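BtGH115A (Bacteroides thetaiotaomicron, PDB 5BY3) acts as a family GH115 4-O-methyl-alpha-glucuronidase with specificity for decorated arabinogalactans, a glycoside hydrolase that probably releases 4-O-methyl-glucuronic acid. Local coordinates at residues Gln26-Ala31 with Ala57-Asp62; Met97-Glu102 with Lys151-Gln156. All blocks are in the same frame, centred on the assembly; numbering follows the deposited sequence.

Contact 1: residues Gln26-Ala31 with Ala57-Asp62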
loop_
_atom_site.group_PDB
_atom_site.type_symbol
_atom_site.label_atom_id
_atom_site.label_comp_id
_atom_site.label_asym_id
_atom_site.label_seq_id
_atom_site.Cartn_x
_atom_site.Cartn_y
_atom_site.Cartn_z
ATOM N N GLN A 26 9.937 17.968 34.181
ATOM C CA GLN A 26 11.141 17.429 34.831
ATOM C C GLN A 26 12.025 16.624 33.875
ATOM O O GLN A 26 11.482 15.906 33.028
ATOM C CB GLN A 26 10.760 16.516 36.006
ATOM C CG GLN A 26 10.739 17.225 37.341
ATOM C CD GLN A 26 10.082 16.429 38.439
ATOM O OE1 GLN A 26 10.240 15.201 38.526
ATOM N NE2 GLN A 26 9.347 17.133 39.312
ATOM N N PRO A 27 13.371 16.698 34.031
ATOM C CA PRO A 27 14.226 15.929 33.141
ATOM C C PRO A 27 14.165 14.435 33.466
ATOM O O PRO A 27 13.611 14.030 34.507
ATOM C CB PRO A 27 15.644 16.486 33.421
ATOM C CG PRO A 27 15.493 17.560 34.441
ATOM C CD PRO A 27 14.170 17.324 35.102
ATOM N N VAL A 28 14.740 13.627 32.584
ATOM C CA VAL A 28 14.745 12.184 32.780
ATOM C C VAL A 28 16.058 11.595 32.295
ATOM O O VAL A 28 16.515 11.954 31.205
ATOM C CB VAL A 28 13.528 11.513 32.093
ATOM C CG1 VAL A 28 13.407 11.920 30.627
ATOM C CG2 VAL A 28 13.577 9.994 32.246
ATOM N N ALA A 29 16.653 10.717 33.114
ATOM C CA ALA A 29 17.950 10.079 32.784
ATOM C C ALA A 29 17.757 8.739 32.068
ATOM O O ALA A 29 16.961 7.864 32.497
ATOM C CB ALA A 29 18.819 9.884 34.029
ATOM N N ILE A 30 18.500 8.585 30.976
ATOM C CA ILE A 30 18.392 7.409 30.157
ATOM C C ILE A 30 19.746 6.696 30.048
ATOM O O ILE A 30 20.710 7.288 29.621
ATOM C CB ILE A 30 17.748 7.720 28.781
ATOM C CG1 ILE A 30 16.439 8.562 28.959
ATOM C CG2 ILE A 30 17.484 6.401 28.069
ATOM C CD1 ILE A 30 15.576 8.813 27.719
ATOM N N ALA A 31 19.783 5.425 30.458
ATOM C CA ALA A 31 20.983 4.589 30.471
ATOM C C ALA A 31 21.103 3.769 29.179
ATOM O O ALA A 31 20.213 2.977 28.855
ATOM C CB ALA A 31 20.929 3.671 31.676
ATOM N N ALA A 57 10.099 17.378 29.123
ATOM C CA ALA A 57 11.059 16.604 29.885
ATOM C C ALA A 57 12.325 16.411 29.066
ATOM O O ALA A 57 12.287 15.815 27.987
ATOM C CB ALA A 57 10.451 15.264 30.282
ATOM N N THR A 58 13.436 16.951 29.567
ATOM C CA THR A 58 14.719 16.871 28.847
ATOM C C THR A 58 15.436 15.577 29.213
ATOM O O THR A 58 15.717 15.322 30.387
ATOM C CB THR A 58 15.610 18.082 29.138
ATOM O OG1 THR A 58 14.830 19.275 28.998
ATOM C CG2 THR A 58 16.850 18.134 28.198
ATOM N N ALA A 59 15.694 14.763 28.195
ATOM C CA ALA A 59 16.358 13.484 28.350
ATOM C C ALA A 59 17.878 13.653 28.471
ATOM O O ALA A 59 18.495 14.390 27.688
ATOM C CB ALA A 59 16.009 12.599 27.176
ATOM N N HIS A 60 18.456 12.995 29.470
ATOM C CA HIS A 60 19.899 13.041 29.752
ATOM C C HIS A 60 20.443 11.627 29.569
ATOM O O HIS A 60 20.100 10.718 30.340
ATOM C CB HIS A 60 20.191 13.521 31.196
ATOM C CG HIS A 60 19.693 14.905 31.514
ATOM N ND1 HIS A 60 19.636 15.391 32.806
ATOM C CD2 HIS A 60 19.240 15.910 30.717
ATOM C CE1 HIS A 60 19.173 16.630 32.793
ATOM N NE2 HIS A 60 18.921 16.966 31.537
ATOM N N ILE A 61 21.276 11.433 28.552
ATOM C CA ILE A 61 21.874 10.111 28.303
ATOM C C ILE A 61 23.143 9.912 29.148
ATOM O O ILE A 61 24.193 10.484 28.839
ATOM C CB ILE A 61 22.171 9.862 26.786
ATOM C CG1 ILE A 61 20.988 10.288 25.866
ATOM C CG2 ILE A 61 22.678 8.434 26.529
ATOM C CD1 ILE A 61 19.739 9.420 25.882
ATOM N N ASP A 62 23.022 9.127 30.224
ATOM C CA ASP A 62 24.172 8.603 30.955
ATOM C C ASP A 62 24.541 7.214 30.366
ATOM O O ASP A 62 23.835 6.688 29.493
ATOM C CB ASP A 62 23.871 8.571 32.464
ATOM C CG ASP A 62 25.122 8.329 33.328
ATOM O OD1 ASP A 62 25.713 9.302 33.846
ATOM O OD2 ASP A 62 25.514 7.154 33.501
#
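His60 O is approached by two groups, the amide N of Ile30 and the CA-H of Ala29. The amide N of Ile30 lies 2.7 Å from His60 O, and the bond is nearly straight at 172°. The CA-H of Ala29 adds a weaker contact to the same oxygen, with CA 3.3 Å from His60 O. Val28 O is held in the same double way, by His60 N at 2.8 Å and by the CA-H of Ala59. At the start of the ladder, Val28 N bonds to Thr58 O over 2.9 Å. At the far end, Asp62 N reaches Ile30 O by a weak, bent bond. The alternation is that of parallel strands. Val28, Ala29, Ile30 and Ala31 pair in turn with Ala59, His60, Ile61 and Asp62, and the two short strands run 33° apart in direction.

Val28, Ile30, Ala59 and Ile61 share one face. Helix 38-55 covers it, as the connection of a beta-alpha-beta crossover. Ile30 does the main side-chain work here. Its CD1 stands anti to CA (chi2 -173°) and meets Ala59 CB at 3.8 Å. Leu44 and Leu51 of the helix also touch Ile30. Ile61 turns its tip back, so that its CD1 lies 3.9 Å from Ile30 CB.

On the side of His60, just before strand 28-31, the Pro27 side chain lies beside that of His60, pointing the same way. Pro27 CB approaches His60 CE1 obliquely to the ring, at 3.6 Å. Asp62 sends OD2 to the backbone N atoms of Asn64 and Thr65, beyond the strand end. Three sound backbone bonds and one weak one join strand 59-62 to the sheet, and the Val28, Ile30 and Ala59 side chains also pack on helix 38-55.

Contact 2: residues Met97-Glu102 with Lys151-Gln156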
loop_
_atom_site.group_PDB
_atom_site.type_symbol
_atom_site.label_atom_id
_atom_site.label_comp_id
_atom_site.label_asym_id
_atom_site.label_seq_id
_atom_site.Cartn_x
_atom_site.Cartn_y
_atom_site.Cartn_z
HETATM N N MSE A 97 11.308 -6.498 24.734
HETATM C CA MSE A 97 10.585 -6.605 25.981
HETATM C C MSE A 97 10.608 -5.253 26.648
HETATM O O MSE A 97 11.662 -4.584 26.744
HETATM C CB MSE A 97 11.342 -7.544 26.888
HETATM C CG MSE A 97 10.765 -8.947 26.818
HETATM SE SE MSE A 97 11.393 -9.870 28.434
HETATM C CE MSE A 97 10.145 -11.400 28.538
ATOM N N LEU A 98 9.431 -4.823 27.090
ATOM C CA LEU A 98 9.318 -3.682 27.972
ATOM C C LEU A 98 8.858 -4.184 29.317
ATOM O O LEU A 98 7.903 -4.963 29.400
ATOM C CB LEU A 98 8.276 -2.714 27.466
ATOM C CG LEU A 98 8.463 -1.907 26.207
ATOM C CD1 LEU A 98 7.280 -0.951 26.200
ATOM C CD2 LEU A 98 9.760 -1.142 26.291
ATOM N N ALA A 99 9.528 -3.734 30.374
ATOM C CA ALA A 99 9.215 -4.182 31.732
ATOM C C ALA A 99 9.653 -3.111 32.727
ATOM O O ALA A 99 10.593 -2.364 32.444
ATOM C CB ALA A 99 9.936 -5.505 32.012
ATOM N N VAL A 100 8.987 -3.063 33.875
ATOM C CA VAL A 100 9.356 -2.194 34.990
ATOM C C VAL A 100 10.043 -3.014 36.102
ATOM O O VAL A 100 9.390 -3.854 36.730
ATOM C CB VAL A 100 8.133 -1.404 35.564
ATOM C CG1 VAL A 100 8.591 -0.357 36.597
ATOM C CG2 VAL A 100 7.284 -0.739 34.449
ATOM N N SER A 101 11.347 -2.772 36.329
ATOM C CA SER A 101 12.125 -3.423 37.418
ATOM C C SER A 101 11.514 -3.106 38.773
ATOM O O SER A 101 10.811 -2.098 38.894
ATOM C CB SER A 101 13.605 -2.996 37.390
ATOM O OG SER A 101 13.788 -1.648 37.798
ATOM N N GLU A 102 11.785 -3.937 39.787
ATOM C CA GLU A 102 11.172 -3.753 41.122
ATOM C C GLU A 102 11.423 -2.361 41.760
ATOM O O GLU A 102 10.627 -1.899 42.587
ATOM C CB GLU A 102 11.534 -4.893 42.083
ATOM C CG GLU A 102 12.977 -4.906 42.565
ATOM C CD GLU A 102 13.205 -5.830 43.752
ATOM O OE1 GLU A 102 12.356 -5.878 44.670
ATOM O OE2 GLU A 102 14.255 -6.509 43.770
ATOM N N LYS A 151 3.595 -3.768 37.269
ATOM C CA LYS A 151 3.230 -5.023 36.632
ATOM C C LYS A 151 3.183 -4.997 35.104
ATOM O O LYS A 151 3.013 -6.055 34.497
ATOM C CB LYS A 151 1.874 -5.492 37.166
ATOM C CG LYS A 151 1.968 -6.596 38.212
ATOM C CD LYS A 151 0.637 -6.831 38.925
ATOM C CE LYS A 151 0.607 -6.162 40.294
ATOM N NZ LYS A 151 0.640 -4.673 40.201
ATOM N N PHE A 152 3.303 -3.812 34.490
ATOM C CA PHE A 152 3.237 -3.654 33.015
ATOM C C PHE A 152 4.404 -4.376 32.330
ATOM O O PHE A 152 5.550 -4.176 32.738
ATOM C CB PHE A 152 3.221 -2.156 32.625
ATOM C CG PHE A 152 3.353 -1.900 31.137
ATOM C CD1 PHE A 152 4.617 -1.824 30.532
ATOM C CD2 PHE A 152 2.214 -1.738 30.338
ATOM C CE1 PHE A 152 4.739 -1.607 29.162
ATOM C CE2 PHE A 152 2.330 -1.515 28.964
ATOM C CZ PHE A 152 3.594 -1.456 28.373
ATOM N N ARG A 153 4.127 -5.163 31.275
ATOM C CA ARG A 153 5.124 -6.137 30.776
ATOM C C ARG A 153 5.309 -6.430 29.248
ATOM O O ARG A 153 6.244 -7.165 28.896
ATOM C CB ARG A 153 5.049 -7.461 31.607
ATOM C CG ARG A 153 6.289 -8.366 31.561
ATOM C CD ARG A 153 6.567 -9.044 32.891
ATOM N NE ARG A 153 7.212 -8.125 33.842
ATOM C CZ ARG A 153 8.386 -8.324 34.449
ATOM N NH1 ARG A 153 9.095 -9.434 34.241
ATOM N NH2 ARG A 153 8.848 -7.398 35.283
ATOM N N GLU A 154 4.469 -5.894 28.363
ATOM C CA GLU A 154 4.663 -5.995 26.878
ATOM C C GLU A 154 5.888 -6.713 26.246
ATOM O O GLU A 154 7.046 -6.427 26.559
ATOM C CB GLU A 154 4.572 -4.591 26.247
ATOM C CG GLU A 154 4.028 -4.555 24.813
ATOM C CD GLU A 154 2.526 -4.878 24.677
ATOM O OE1 GLU A 154 1.764 -4.897 25.683
ATOM O OE2 GLU A 154 2.093 -5.102 23.530
ATOM N N LEU A 155 5.619 -7.604 25.304
ATOM C CA LEU A 155 6.668 -8.224 24.445
ATOM C C LEU A 155 6.253 -8.132 22.965
ATOM O O LEU A 155 5.102 -8.439 22.616
ATOM C CB LEU A 155 6.860 -9.693 24.845
ATOM C CG LEU A 155 8.073 -10.506 24.379
ATOM C CD1 LEU A 155 8.429 -11.514 25.459
ATOM C CD2 LEU A 155 7.845 -11.221 23.045
ATOM N N GLN A 156 7.163 -7.725 22.081
ATOM C CA GLN A 156 6.767 -7.632 20.656
ATOM C C GLN A 156 7.825 -8.159 19.691
ATOM O O GLN A 156 9.001 -8.179 20.036
ATOM C CB GLN A 156 6.365 -6.190 20.279
ATOM C CG GLN A 156 4.911 -5.812 20.562
ATOM C CD GLN A 156 4.614 -4.337 20.324
ATOM O OE1 GLN A 156 4.150 -3.637 21.223
ATOM N NE2 GLN A 156 4.887 -3.856 19.120
#
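Met97 and Leu155 form a non-hydrogen-bonded antiparallel pair at the edge of a mixed beta sheet. Strand 155-156 is outermost, and the touching parts run 167° apart. Met97 is modelled as selenomethionine. Its CB makes no close contact with Leu155. CG lies 3.7 Å from Leu155 CD1. Beyond CG the chain is extended, and SE passes the same methyl at a longer range. The tip, CE, comes back into touch with Leu155 CD1 at 3.5 Å. The two side chains cross obliquely, with one leucine methyl meeting both CG and CE. Leu89 touches Met97 and Ala88 touches Leu155, so a loop adds apolar contacts to this pair.

The next step is polar. Leu98 N gives a nearly straight hydrogen bond to Glu154 O, 2.9 Å long. It is the single hydrogen bond between the two segments. The Leu98 side chain runs beside that of Phe152, both pointing the same way. Leu98 CD1 meets Phe152 CE1 at the ring edge, in the ring plane, at 4.0 Å. Phe152 CG is anti to its backbone N (chi1 172°), and the ring swings nearer to the strand than its CB does. Glu122 of helix 113-126 also touches Leu98.

Arg153 starts out away from strand 96-100, but its chain bends at the torsions that place CD and NE and brings the guanidinium back. Ala99 CB sits over one face of that group, offset toward the rim and 3.9 Å from NH2. Val100 O lies at the guanidinium edge, 3.9 Å from NH2, too long for a hydrogen bond.

In the fold
Contacts 1 and 2 hold the two outer borders of one mixed sheet in the N-terminal part of the chain. Strand 59-62 is outermost at contact 1, and strand 155-156 at contact 2. Strands 68-72 and 106-110 lie between the two pairs. The contact centres are about 20 Å apart, and their nearest atoms stay about 11 Å apart. Contact 1 is made of parallel strands and contact 2 of antiparallel ones. Their centres lie about 37 Å and 32 Å from the centre of the chain. Neither contributes to the nickel site at Leu404 and Asp436.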